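Local coordinates for nickel ABC transporter (Nickel-binding protein) (Bacillus halodurans, PDB 3T66) that probably captures nickel or a peptide-like solute outside the cell and hands it to an ABC transporter for import, at residues 17-21 with 202-206; 38-42 with 172-176; 230-236 with 458-464. All coordinates share one frame; numbering follows the deposited sequence.

Contact 1: 17-21 with 202-206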
ATOM      1  N   PHE A  17      -1.836 -17.693 -14.719  1.00 49.52           N
ATOM      2  CA  PHE A  17      -1.274 -16.752 -13.780  1.00 48.67           C
ATOM      3  C   PHE A  17      -1.375 -17.436 -12.457  1.00 48.44           C
ATOM      4  O   PHE A  17      -2.387 -18.085 -12.126  1.00 48.03           O
ATOM      5  CB  PHE A  17      -2.057 -15.446 -13.819  1.00 48.54           C
ATOM      6  CG  PHE A  17      -1.796 -14.525 -12.666  1.00 47.96           C
ATOM      7  CD1 PHE A  17      -0.823 -13.553 -12.744  1.00 48.92           C
ATOM      8  CD2 PHE A  17      -2.561 -14.581 -11.523  1.00 47.33           C
ATOM      9  CE1 PHE A  17      -0.605 -12.686 -11.688  1.00 46.35           C
ATOM     10  CE2 PHE A  17      -2.333 -13.726 -10.480  1.00 44.47           C
ATOM     11  CZ  PHE A  17      -1.364 -12.786 -10.564  1.00 44.16           C
ATOM     12  N   LEU A  18      -0.274 -17.324 -11.736  1.00 48.81           N
ATOM     13  CA  LEU A  18      -0.032 -18.122 -10.540  1.00 49.75           C
ATOM     14  C   LEU A  18       0.257 -17.227  -9.357  1.00 50.31           C
ATOM     15  O   LEU A  18       1.297 -16.539  -9.292  1.00 50.35           O
ATOM     16  CB  LEU A  18       1.105 -19.120 -10.747  1.00 48.86           C
ATOM     17  CG  LEU A  18       1.421 -20.005  -9.526  1.00 49.07           C
ATOM     18  CD1 LEU A  18       0.178 -20.711  -8.829  1.00 47.02           C
ATOM     19  CD2 LEU A  18       2.557 -20.999  -9.867  1.00 47.32           C
ATOM     20  N   PHE A  19      -0.689 -17.235  -8.436  1.00 50.79           N
ATOM     21  CA  PHE A  19      -0.756 -16.161  -7.501  1.00 51.77           C
ATOM     22  C   PHE A  19      -0.222 -16.520  -6.118  1.00 53.09           C
ATOM     23  O   PHE A  19      -0.004 -17.669  -5.758  1.00 53.67           O
ATOM     24  CB  PHE A  19      -2.167 -15.559  -7.439  1.00 50.96           C
ATOM     25  CG  PHE A  19      -2.255 -14.358  -6.567  1.00 48.64           C
ATOM     26  CD1 PHE A  19      -1.470 -13.239  -6.818  1.00 49.00           C
ATOM     27  CD2 PHE A  19      -3.098 -14.338  -5.476  1.00 47.93           C
ATOM     28  CE1 PHE A  19      -1.547 -12.094  -5.988  1.00 47.18           C
ATOM     29  CE2 PHE A  19      -3.187 -13.213  -4.639  1.00 44.81           C
ATOM     30  CZ  PHE A  19      -2.409 -12.103  -4.894  1.00 45.71           C
ATOM     31  N   ASN A  20      -0.022 -15.468  -5.363  1.00 54.01           N
ATOM     32  CA  ASN A  20       0.667 -15.426  -4.108  1.00 54.81           C
ATOM     33  C   ASN A  20       0.025 -16.230  -2.973  1.00 54.77           C
ATOM     34  O   ASN A  20       0.714 -16.790  -2.133  1.00 54.66           O
ATOM     35  CB  ASN A  20       0.601 -13.936  -3.735  1.00 55.50           C
ATOM     36  CG  ASN A  20       1.759 -13.490  -2.999  1.00 56.04           C
ATOM     37  OD1 ASN A  20       2.671 -14.266  -2.775  1.00 59.88           O
ATOM     38  ND2 ASN A  20       1.765 -12.231  -2.603  1.00 58.71           N
ATOM     39  N   VAL A  21      -1.312 -16.253  -2.981  1.00 54.74           N
ATOM     40  CA  VAL A  21      -2.174 -16.395  -1.808  1.00 54.26           C
ATOM     41  C   VAL A  21      -3.442 -17.135  -2.228  1.00 54.38           C
ATOM     42  O   VAL A  21      -3.918 -16.977  -3.357  1.00 54.28           O
ATOM     43  CB  VAL A  21      -2.596 -14.986  -1.324  1.00 54.50           C
ATOM     44  CG1 VAL A  21      -3.621 -15.050  -0.202  1.00 54.24           C
ATOM     45  CG2 VAL A  21      -1.356 -14.134  -0.940  1.00 54.97           C
ATOM     46  N   ARG A 202       6.377 -21.684  -6.952  1.00 65.03           N
ATOM     47  CA  ARG A 202       6.125 -20.676  -7.962  1.00 63.70           C
ATOM     48  C   ARG A 202       7.239 -20.524  -8.995  1.00 62.61           C
ATOM     49  O   ARG A 202       6.978 -20.573 -10.207  1.00 62.00           O
ATOM     50  CB  ARG A 202       5.892 -19.360  -7.267  1.00 63.99           C
ATOM     51  CG  ARG A 202       4.638 -19.382  -6.458  1.00 65.65           C
ATOM     52  CD  ARG A 202       4.181 -18.004  -6.188  1.00 66.67           C
ATOM     53  NE  ARG A 202       5.052 -17.342  -5.228  1.00 68.00           N
ATOM     54  CZ  ARG A 202       4.694 -17.055  -3.986  1.00 68.19           C
ATOM     55  NH1 ARG A 202       3.477 -17.356  -3.538  1.00 69.06           N
ATOM     56  NH2 ARG A 202       5.551 -16.432  -3.208  1.00 69.86           N
ATOM     57  N   SER A 203       8.470 -20.337  -8.511  1.00 61.62           N
ATOM     58  CA  SER A 203       9.636 -20.180  -9.386  1.00 61.05           C
ATOM     59  C   SER A 203       9.759 -21.370 -10.378  1.00 60.97           C
ATOM     60  O   SER A 203       9.943 -21.186 -11.594  1.00 60.54           O
ATOM     61  CB  SER A 203      10.914 -19.973  -8.556  1.00 61.08           C
ATOM     62  OG  SER A 203      10.964 -18.708  -7.899  1.00 60.64           O
ATOM     63  N   LEU A 204       9.599 -22.586  -9.854  1.00 60.48           N
ATOM     64  CA  LEU A 204       9.654 -23.805 -10.655  1.00 60.35           C
ATOM     65  C   LEU A 204       8.615 -23.814 -11.765  1.00 59.74           C
ATOM     66  O   LEU A 204       8.961 -23.992 -12.938  1.00 58.74           O
ATOM     67  CB  LEU A 204       9.458 -25.023  -9.736  1.00 61.12           C
ATOM     68  CG  LEU A 204       9.797 -26.422 -10.264  1.00 61.81           C
ATOM     69  CD1 LEU A 204      11.286 -26.509 -10.531  1.00 61.78           C
ATOM     70  CD2 LEU A 204       9.333 -27.480  -9.279  1.00 61.21           C
ATOM     71  N   ALA A 205       7.355 -23.615 -11.357  1.00 59.48           N
ATOM     72  CA  ALA A 205       6.189 -23.542 -12.235  1.00 59.48           C
ATOM     73  C   ALA A 205       6.436 -22.654 -13.420  1.00 59.99           C
ATOM     74  O   ALA A 205       6.125 -23.010 -14.562  1.00 60.01           O
ATOM     75  CB  ALA A 205       5.011 -23.053 -11.488  1.00 59.06           C
ATOM     76  N   LEU A 206       7.018 -21.494 -13.165  1.00 60.78           N
ATOM     77  CA  LEU A 206       7.387 -20.630 -14.288  1.00 61.49           C
ATOM     78  C   LEU A 206       8.489 -21.244 -15.136  1.00 62.41           C
ATOM     79  O   LEU A 206       8.418 -21.210 -16.370  1.00 61.87           O
ATOM     80  CB  LEU A 206       7.768 -19.215 -13.842  1.00 60.58           C
ATOM     81  CG  LEU A 206       8.155 -18.324 -15.011  1.00 58.48           C
ATOM     82  CD1 LEU A 206       7.038 -18.102 -16.011  1.00 57.33           C
ATOM     83  CD2 LEU A 206       8.642 -17.050 -14.470  1.00 59.14           C
TER
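Leu18 on strand 14-19 meets the strand-facing side of helix 199-207 through one methyl, CD2, which lies 3.6 Å from CB of Ala205 and 4.1 Å from CA of Arg202. With CG swung opposite the backbone N (chi1 -180°), the leucine reaches straight from the strand to the helix. The small methyl of Ala205 suits the place, because it lets a branched side chain come close to the helix backbone.

A polar zone lies beside this apolar one. The Arg202 chain bends at chi3 (-72°), carrying the guanidinium to the turn that follows the strand. There Asn20 O sits at the guanidinium edge, near its plane, 3.2 Å from NH1. The side-chain OD1 of Asn20 is 3.3 Å from the same NH1 but too badly aligned for a hydrogen bond, the amide and guanidinium planes being 69° apart. Asn20 CB lies over the centre of the Phe19 ring.

The firmer hold comes from further out, where NH2 donates to Arg216 O; the bond from NH1 to Asn196 O is weak. Strand 14-19 runs between strands 190-195 and 213-215, parallel to both, and the helix connecting those two packs on it: the axes of 17-19 and 202-206 approach to 9.9 Å and run nearly antiparallel. Such helix-on-parallel-strand packing is consistent with an alpha/beta lobe of a solute-binding protein. Ser203 ties the helix to Glu218 N.

With an alanine in place of Arg202, Arg216 O would probably lose the NH2 donor and a gap would open beside the turn at Asn20.

Buried leucine and alanine thus fill the space between strand and helix with apolar contact, while the buried guanidinium probably keeps its positive charge, eased by the backbone carbonyl dipoles around it.

Contact 2: 38-42 with 172-176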
ATOM      1  N   ARG A  38      -8.627  -8.994  -8.652  1.00 45.46           N
ATOM      2  CA  ARG A  38      -7.331  -9.403  -9.213  1.00 45.78           C
ATOM      3  C   ARG A  38      -7.427 -10.283 -10.469  1.00 45.21           C
ATOM      4  O   ARG A  38      -6.611 -10.179 -11.400  1.00 45.46           O
ATOM      5  CB  ARG A  38      -6.432 -10.012  -8.151  1.00 45.49           C
ATOM      6  CG  ARG A  38      -6.010  -8.946  -7.162  1.00 49.05           C
ATOM      7  CD  ARG A  38      -5.192  -9.473  -6.001  1.00 52.53           C
ATOM      8  NE  ARG A  38      -5.139  -8.493  -4.915  1.00 54.65           N
ATOM      9  CZ  ARG A  38      -4.134  -8.367  -4.053  1.00 54.54           C
ATOM     10  NH1 ARG A  38      -3.072  -9.130  -4.161  1.00 55.39           N
ATOM     11  NH2 ARG A  38      -4.173  -7.449  -3.107  1.00 53.43           N
ATOM     12  N   ALA A  39      -8.459 -11.102 -10.519  1.00 44.40           N
ATOM     13  CA  ALA A  39      -8.616 -12.014 -11.621  1.00 44.03           C
ATOM     14  C   ALA A  39      -9.488 -11.385 -12.670  1.00 43.63           C
ATOM     15  O   ALA A  39      -9.729 -11.980 -13.707  1.00 43.29           O
ATOM     16  CB  ALA A  39      -9.212 -13.335 -11.145  1.00 43.85           C
ATOM     17  N   GLY A  40      -9.985 -10.191 -12.386  1.00 43.53           N
ATOM     18  CA  GLY A  40     -10.734  -9.420 -13.378  1.00 43.38           C
ATOM     19  C   GLY A  40     -12.172  -9.887 -13.525  1.00 43.09           C
ATOM     20  O   GLY A  40     -12.741  -9.824 -14.621  1.00 43.17           O
ATOM     21  N   ILE A  41     -12.760 -10.350 -12.427  1.00 42.56           N
ATOM     22  CA  ILE A  41     -14.186 -10.659 -12.426  1.00 42.88           C
ATOM     23  C   ILE A  41     -14.989  -9.386 -12.154  1.00 43.38           C
ATOM     24  O   ILE A  41     -16.115  -9.181 -12.667  1.00 43.48           O
ATOM     25  CB  ILE A  41     -14.534 -11.713 -11.343  1.00 42.55           C
ATOM     26  CG1 ILE A  41     -13.793 -13.010 -11.631  1.00 43.55           C
ATOM     27  CG2 ILE A  41     -15.993 -11.986 -11.324  1.00 39.76           C
ATOM     28  CD1 ILE A  41     -13.366 -13.753 -10.433  1.00 45.26           C
ATOM     29  N   THR A  42     -14.360  -8.521 -11.376  1.00 43.18           N
ATOM     30  CA  THR A  42     -15.059  -7.589 -10.538  1.00 43.66           C
ATOM     31  C   THR A  42     -14.269  -6.289 -10.499  1.00 43.09           C
ATOM     32  O   THR A  42     -13.039  -6.322 -10.634  1.00 43.68           O
ATOM     33  CB  THR A  42     -15.224  -8.276  -9.138  1.00 44.50           C
ATOM     34  OG1 THR A  42     -16.588  -8.661  -8.952  1.00 45.43           O
ATOM     35  CG2 THR A  42     -14.805  -7.395  -7.967  1.00 44.41           C
ATOM     36  N   LYS A 172      -7.585 -23.144  -7.847  1.00 51.13           N
ATOM     37  CA  LYS A 172      -7.581 -22.322  -9.067  1.00 49.82           C
ATOM     38  C   LYS A 172      -8.985 -21.765  -9.258  1.00 49.91           C
ATOM     39  O   LYS A 172      -9.939 -22.142  -8.533  1.00 49.52           O
ATOM     40  CB  LYS A 172      -7.222 -23.141 -10.315  1.00 49.18           C
ATOM     41  CG  LYS A 172      -7.962 -24.468 -10.419  1.00 48.77           C
ATOM     42  CD  LYS A 172      -7.926 -25.202 -11.792  1.00 48.31           C
ATOM     43  CE  LYS A 172      -9.398 -25.812 -12.130  1.00 51.13           C
ATOM     44  NZ  LYS A 172     -10.718 -25.002 -11.651  1.00 50.09           N
ATOM     45  N   LEU A 173      -9.105 -20.855 -10.218  1.00 49.22           N
ATOM     46  CA  LEU A 173     -10.401 -20.517 -10.754  1.00 49.21           C
ATOM     47  C   LEU A 173     -10.227 -20.371 -12.250  1.00 49.06           C
ATOM     48  O   LEU A 173      -9.121 -20.171 -12.733  1.00 49.46           O
ATOM     49  CB  LEU A 173     -10.999 -19.274 -10.088  1.00 48.76           C
ATOM     50  CG  LEU A 173     -10.303 -17.925 -10.203  1.00 49.34           C
ATOM     51  CD1 LEU A 173     -10.950 -17.180 -11.307  1.00 48.36           C
ATOM     52  CD2 LEU A 173     -10.493 -17.144  -8.952  1.00 49.97           C
ATOM     53  N   GLU A 174     -11.317 -20.487 -12.982  1.00 48.87           N
ATOM     54  CA  GLU A 174     -11.256 -20.497 -14.437  1.00 48.81           C
ATOM     55  C   GLU A 174     -12.113 -19.360 -15.002  1.00 48.00           C
ATOM     56  O   GLU A 174     -13.235 -19.067 -14.522  1.00 47.12           O
ATOM     57  CB  GLU A 174     -11.729 -21.858 -15.000  1.00 49.53           C
ATOM     58  CG  GLU A 174     -10.907 -23.071 -14.563  1.00 51.16           C
ATOM     59  CD  GLU A 174      -9.508 -23.082 -15.143  1.00 54.80           C
ATOM     60  OE1 GLU A 174      -9.211 -22.164 -15.968  1.00 56.34           O
ATOM     61  OE2 GLU A 174      -8.722 -24.024 -14.796  1.00 55.11           O
ATOM     62  N   LEU A 175     -11.578 -18.718 -16.030  1.00 46.83           N
ATOM     63  CA  LEU A 175     -12.213 -17.515 -16.510  1.00 45.81           C
ATOM     64  C   LEU A 175     -12.227 -17.502 -17.999  1.00 45.60           C
ATOM     65  O   LEU A 175     -11.254 -17.921 -18.644  1.00 46.28           O
ATOM     66  CB  LEU A 175     -11.491 -16.292 -15.996  1.00 45.28           C
ATOM     67  CG  LEU A 175     -11.227 -16.238 -14.518  1.00 43.72           C
ATOM     68  CD1 LEU A 175      -9.883 -15.635 -14.354  1.00 42.23           C
ATOM     69  CD2 LEU A 175     -12.319 -15.380 -13.903  1.00 46.88           C
ATOM     70  N   VAL A 176     -13.335 -16.998 -18.520  1.00 44.91           N
ATOM     71  CA  VAL A 176     -13.636 -17.012 -19.930  1.00 45.32           C
ATOM     72  C   VAL A 176     -13.848 -15.538 -20.265  1.00 44.71           C
ATOM     73  O   VAL A 176     -14.393 -14.810 -19.438  1.00 44.47           O
ATOM     74  CB  VAL A 176     -14.921 -17.885 -20.233  1.00 44.05           C
TER
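Ala39 and Ile41 flank Gly40 at a Schellman motif, the turn that ends helix 35-38, and both pack on the leucines of strand 172-177. Gly40 has a positive phi (79°), a conformation glycine adopts with little cost, and the chain turns here, with its two neighbours in sequence both touching the strand.

The interaction across the contact is apolar. Leu173 and Leu175, two residues apart, face the turn from the same side of the strand, whereas Lys172 and Glu174 point elsewhere and are joined by a long salt bridge. Leu173 CD1 touches both partners, 4.2 Å from Ala39 CB and 4.3 Å from Ile41 CD1. Small Ala39 suits the place where the two backbones come closest, and Leu175 CD1 lies 4.0 Å from its CB.

Polar links hold the turn from outside: the backbone of Gly40 bonds to Phe162 and that of Ile41 to Gly160, while Gln82 reaches Ile41 O. Strands 162-168 and 190-195 flank the leucine strand, Phe162 touching Leu175 and Phe193 touching Leu173.

Ile41 and Leu175 cross at about a right angle. Because the isoleucine CG1 stands opposite the carbonyl carbon (chi1 -62°), it is this branch that meets Leu175 CD2, at 3.6 Å.

Contact 3: 230-236 with 458-464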
ATOM      1  N   GLY A 230      14.442 -16.289 -21.922  1.00 80.37           N
ATOM      2  CA  GLY A 230      13.170 -15.666 -22.259  1.00 78.36           C
ATOM      3  C   GLY A 230      12.241 -15.249 -21.140  1.00 76.72           C
ATOM      4  O   GLY A 230      11.040 -15.038 -21.357  1.00 76.69           O
ATOM      5  N   ILE A 231      12.789 -15.131 -19.942  1.00 75.12           N
ATOM      6  CA  ILE A 231      11.997 -14.746 -18.794  1.00 73.18           C
ATOM      7  C   ILE A 231      12.392 -13.363 -18.316  1.00 72.26           C
ATOM      8  O   ILE A 231      13.583 -13.080 -18.103  1.00 72.64           O
ATOM      9  CB  ILE A 231      12.145 -15.739 -17.670  1.00 72.90           C
ATOM     10  CG1 ILE A 231      11.372 -16.998 -17.992  1.00 72.20           C
ATOM     11  CG2 ILE A 231      11.626 -15.155 -16.365  1.00 73.82           C
ATOM     12  CD1 ILE A 231      11.371 -17.951 -16.837  1.00 73.56           C
ATOM     13  N   MET A 232      11.373 -12.519 -18.163  1.00 70.66           N
ATOM     14  CA  MET A 232      11.493 -11.159 -17.660  1.00 69.35           C
ATOM     15  C   MET A 232      10.961 -11.100 -16.220  1.00 67.38           C
ATOM     16  O   MET A 232      10.006 -11.777 -15.862  1.00 67.14           O
ATOM     17  CB  MET A 232      10.705 -10.245 -18.598  1.00 70.14           C
ATOM     18  CG  MET A 232      10.238  -8.926 -18.053  1.00 72.67           C
ATOM     19  SD  MET A 232      11.472  -7.725 -18.531  1.00 81.74           S
ATOM     20  CE  MET A 232      10.476  -6.213 -18.720  1.00 81.54           C
ATOM     21  N   VAL A 233      11.605 -10.316 -15.385  1.00 65.16           N
ATOM     22  CA  VAL A 233      11.030 -10.015 -14.102  1.00 63.72           C
ATOM     23  C   VAL A 233      10.855  -8.510 -13.988  1.00 63.25           C
ATOM     24  O   VAL A 233      11.786  -7.755 -14.169  1.00 62.82           O
ATOM     25  CB  VAL A 233      11.886 -10.534 -12.975  1.00 63.45           C
ATOM     26  CG1 VAL A 233      13.336 -10.319 -13.300  1.00 64.38           C
ATOM     27  CG2 VAL A 233      11.541  -9.845 -11.682  1.00 62.02           C
ATOM     28  N   GLU A 234       9.636  -8.065 -13.748  1.00 62.59           N
ATOM     29  CA  GLU A 234       9.442  -6.666 -13.467  1.00 62.48           C
ATOM     30  C   GLU A 234       9.413  -6.515 -11.963  1.00 61.60           C
ATOM     31  O   GLU A 234       9.172  -7.505 -11.252  1.00 62.33           O
ATOM     32  CB  GLU A 234       8.133  -6.181 -14.070  1.00 62.65           C
ATOM     33  CG  GLU A 234       8.266  -5.680 -15.477  1.00 65.80           C
ATOM     34  CD  GLU A 234       6.913  -5.563 -16.161  1.00 72.22           C
ATOM     35  OE1 GLU A 234       6.821  -5.907 -17.380  1.00 73.78           O
ATOM     36  OE2 GLU A 234       5.938  -5.135 -15.474  1.00 74.67           O
ATOM     37  N   ALA A 235       9.657  -5.297 -11.464  1.00 60.19           N
ATOM     38  CA  ALA A 235       9.352  -4.957 -10.046  1.00 58.41           C
ATOM     39  C   ALA A 235       8.767  -3.564  -9.934  1.00 56.64           C
ATOM     40  O   ALA A 235       9.095  -2.715 -10.731  1.00 56.79           O
ATOM     41  CB  ALA A 235      10.579  -5.093  -9.178  1.00 58.22           C
ATOM     42  N   THR A 236       7.899  -3.339  -8.974  1.00 54.99           N
ATOM     43  CA  THR A 236       7.336  -2.021  -8.797  1.00 52.96           C
ATOM     44  C   THR A 236       7.286  -1.603  -7.367  1.00 51.16           C
ATOM     45  O   THR A 236       7.169  -2.387  -6.484  1.00 50.13           O
ATOM     46  CB  THR A 236       5.929  -1.920  -9.337  1.00 53.27           C
ATOM     47  OG1 THR A 236       5.469  -0.578  -9.219  1.00 53.07           O
ATOM     48  CG2 THR A 236       5.029  -2.763  -8.543  1.00 54.32           C
ATOM     49  N   SER A 458       9.582  -3.506  -3.010  1.00 49.07           N
ATOM     50  CA  SER A 458       8.985  -3.779  -4.332  1.00 48.27           C
ATOM     51  C   SER A 458       8.086  -4.982  -4.442  1.00 48.04           C
ATOM     52  O   SER A 458       8.357  -6.029  -3.867  1.00 48.53           O
ATOM     53  CB  SER A 458      10.065  -3.903  -5.387  1.00 47.85           C
ATOM     54  OG  SER A 458      10.652  -2.632  -5.614  1.00 47.76           O
ATOM     55  N   ALA A 459       7.004  -4.826  -5.189  1.00 47.93           N
ATOM     56  CA  ALA A 459       6.246  -5.980  -5.608  1.00 47.64           C
ATOM     57  C   ALA A 459       6.978  -6.477  -6.815  1.00 47.48           C
ATOM     58  O   ALA A 459       7.441  -5.682  -7.661  1.00 46.56           O
ATOM     59  CB  ALA A 459       4.847  -5.627  -5.949  1.00 47.44           C
ATOM     60  N   VAL A 460       7.110  -7.791  -6.888  1.00 47.58           N
ATOM     61  CA  VAL A 460       7.950  -8.369  -7.925  1.00 48.16           C
ATOM     62  C   VAL A 460       7.149  -9.370  -8.694  1.00 48.33           C
ATOM     63  O   VAL A 460       6.403 -10.135  -8.090  1.00 48.82           O
ATOM     64  CB  VAL A 460       9.155  -9.078  -7.325  1.00 48.12           C
ATOM     65  CG1 VAL A 460      10.232  -9.214  -8.365  1.00 49.08           C
ATOM     66  CG2 VAL A 460       9.685  -8.309  -6.134  1.00 46.85           C
ATOM     67  N   VAL A 461       7.287  -9.346 -10.014  1.00 48.33           N
ATOM     68  CA  VAL A 461       6.600 -10.278 -10.898  1.00 48.58           C
ATOM     69  C   VAL A 461       7.568 -10.843 -11.921  1.00 49.41           C
ATOM     70  O   VAL A 461       8.339 -10.100 -12.528  1.00 50.27           O
ATOM     71  CB  VAL A 461       5.465  -9.573 -11.638  1.00 48.10           C
ATOM     72  CG1 VAL A 461       5.019 -10.356 -12.860  1.00 47.28           C
ATOM     73  CG2 VAL A 461       4.317  -9.442 -10.741  1.00 49.15           C
ATOM     74  N   ALA A 462       7.526 -12.145 -12.142  1.00 50.24           N
ATOM     75  CA  ALA A 462       8.302 -12.761 -13.229  1.00 51.33           C
ATOM     76  C   ALA A 462       7.367 -13.429 -14.238  1.00 52.14           C
ATOM     77  O   ALA A 462       6.335 -14.023 -13.858  1.00 52.21           O
ATOM     78  CB  ALA A 462       9.307 -13.769 -12.666  1.00 50.84           C
ATOM     79  N   TYR A 463       7.712 -13.335 -15.515  1.00 53.54           N
ATOM     80  CA  TYR A 463       6.888 -13.948 -16.568  1.00 55.19           C
ATOM     81  C   TYR A 463       7.626 -14.289 -17.862  1.00 56.62           C
ATOM     82  O   TYR A 463       8.657 -13.672 -18.156  1.00 57.24           O
ATOM     83  CB  TYR A 463       5.693 -13.062 -16.904  1.00 54.86           C
ATOM     84  CG  TYR A 463       5.981 -11.741 -17.594  1.00 54.36           C
ATOM     85  CD1 TYR A 463       5.890 -10.532 -16.892  1.00 54.22           C
ATOM     86  CD2 TYR A 463       6.265 -11.685 -18.959  1.00 54.94           C
ATOM     87  CE1 TYR A 463       6.105  -9.285 -17.532  1.00 54.65           C
ATOM     88  CE2 TYR A 463       6.494 -10.445 -19.613  1.00 56.42           C
ATOM     89  CZ  TYR A 463       6.406  -9.252 -18.886  1.00 56.17           C
ATOM     90  OH  TYR A 463       6.604  -8.042 -19.514  1.00 57.92           O
ATOM     91  N   ASP A 464       7.067 -15.242 -18.629  1.00 57.77           N
ATOM     92  CA  ASP A 464       7.547 -15.649 -19.962  1.00 58.52           C
ATOM     93  C   ASP A 464       7.406 -14.459 -20.908  1.00 59.27           C
ATOM     94  O   ASP A 464       6.275 -14.111 -21.337  1.00 59.41           O
ATOM     95  CB  ASP A 464       6.713 -16.852 -20.429  1.00 58.89           C
ATOM     96  CG  ASP A 464       7.004 -17.309 -21.875  1.00 60.67           C
ATOM     97  OD1 ASP A 464       7.348 -16.517 -22.797  1.00 62.35           O
ATOM     98  OD2 ASP A 464       6.817 -18.516 -22.102  1.00 63.67           O
TER
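The Tyr463 ring has Met232 CG over one face, 3.9 Å from CZ, and Glu234 OE1 at its edge, in plane. Tyr463 OH donates to that OE1 over 3.0 Å, meeting it nearly along the C-O bond, with carboxylate and ring planes 84° apart. A chi1 of 68° leans the ring across toward strand 231-237, where the extended glutamate can reach the hydroxyl; its other oxygen, OE2, accepts from Thr473. Flexible, unbranched Met232 follows the tyrosine side by side, and Trp471 also meets the ring.

Beneath these side chains is a regular antiparallel pairing. Met232 with Tyr463, Glu234 with Val461 and Thr236 with Ala459 are hydrogen-bonded pairs; the straightest bond runs from Val461 N to Glu234 O (2.9 Å, 173°). Non-hydrogen-bonded pairs alternate with them and turn to the other face, where beta-branched Val233 and Val460 suit extended backbone and touch diagonally, CG2 to CG1 at 3.6 Å. Small Ala462 lies opposite Val233.

Strand 451-464 is flanked by strand 231-237 on one edge and by strand 213-215 on the other, whose Ile213 touches Tyr463. On the Ile231 and Ala462 face, Leu206 of helix 199-207 packs against the pair.

From the N terminus, strand 14-19 enters first, and contact 1 closes a loop of 180 residues when helix 199-207 packs over it. Contact 2 is nested within that loop: the turn after helix 35-38 is met 130 residues later by strand 172-177. Contact 3 follows in series, opening at 230-236 and closing only when 458-464 returns near the C terminus. Neighbouring contacts also touch. Phe19 packs on Arg38 between contacts 1 and 2, and Leu206 joins contact 1 to Ile231 and Ala462 of contact 3. Contacts 2 and 3 stay about 9 Å apart at their nearest atoms. Together they tie helix 199-207 and the turn after helix 35-38 to strands 14-19, 172-177, 231-237 and 451-464.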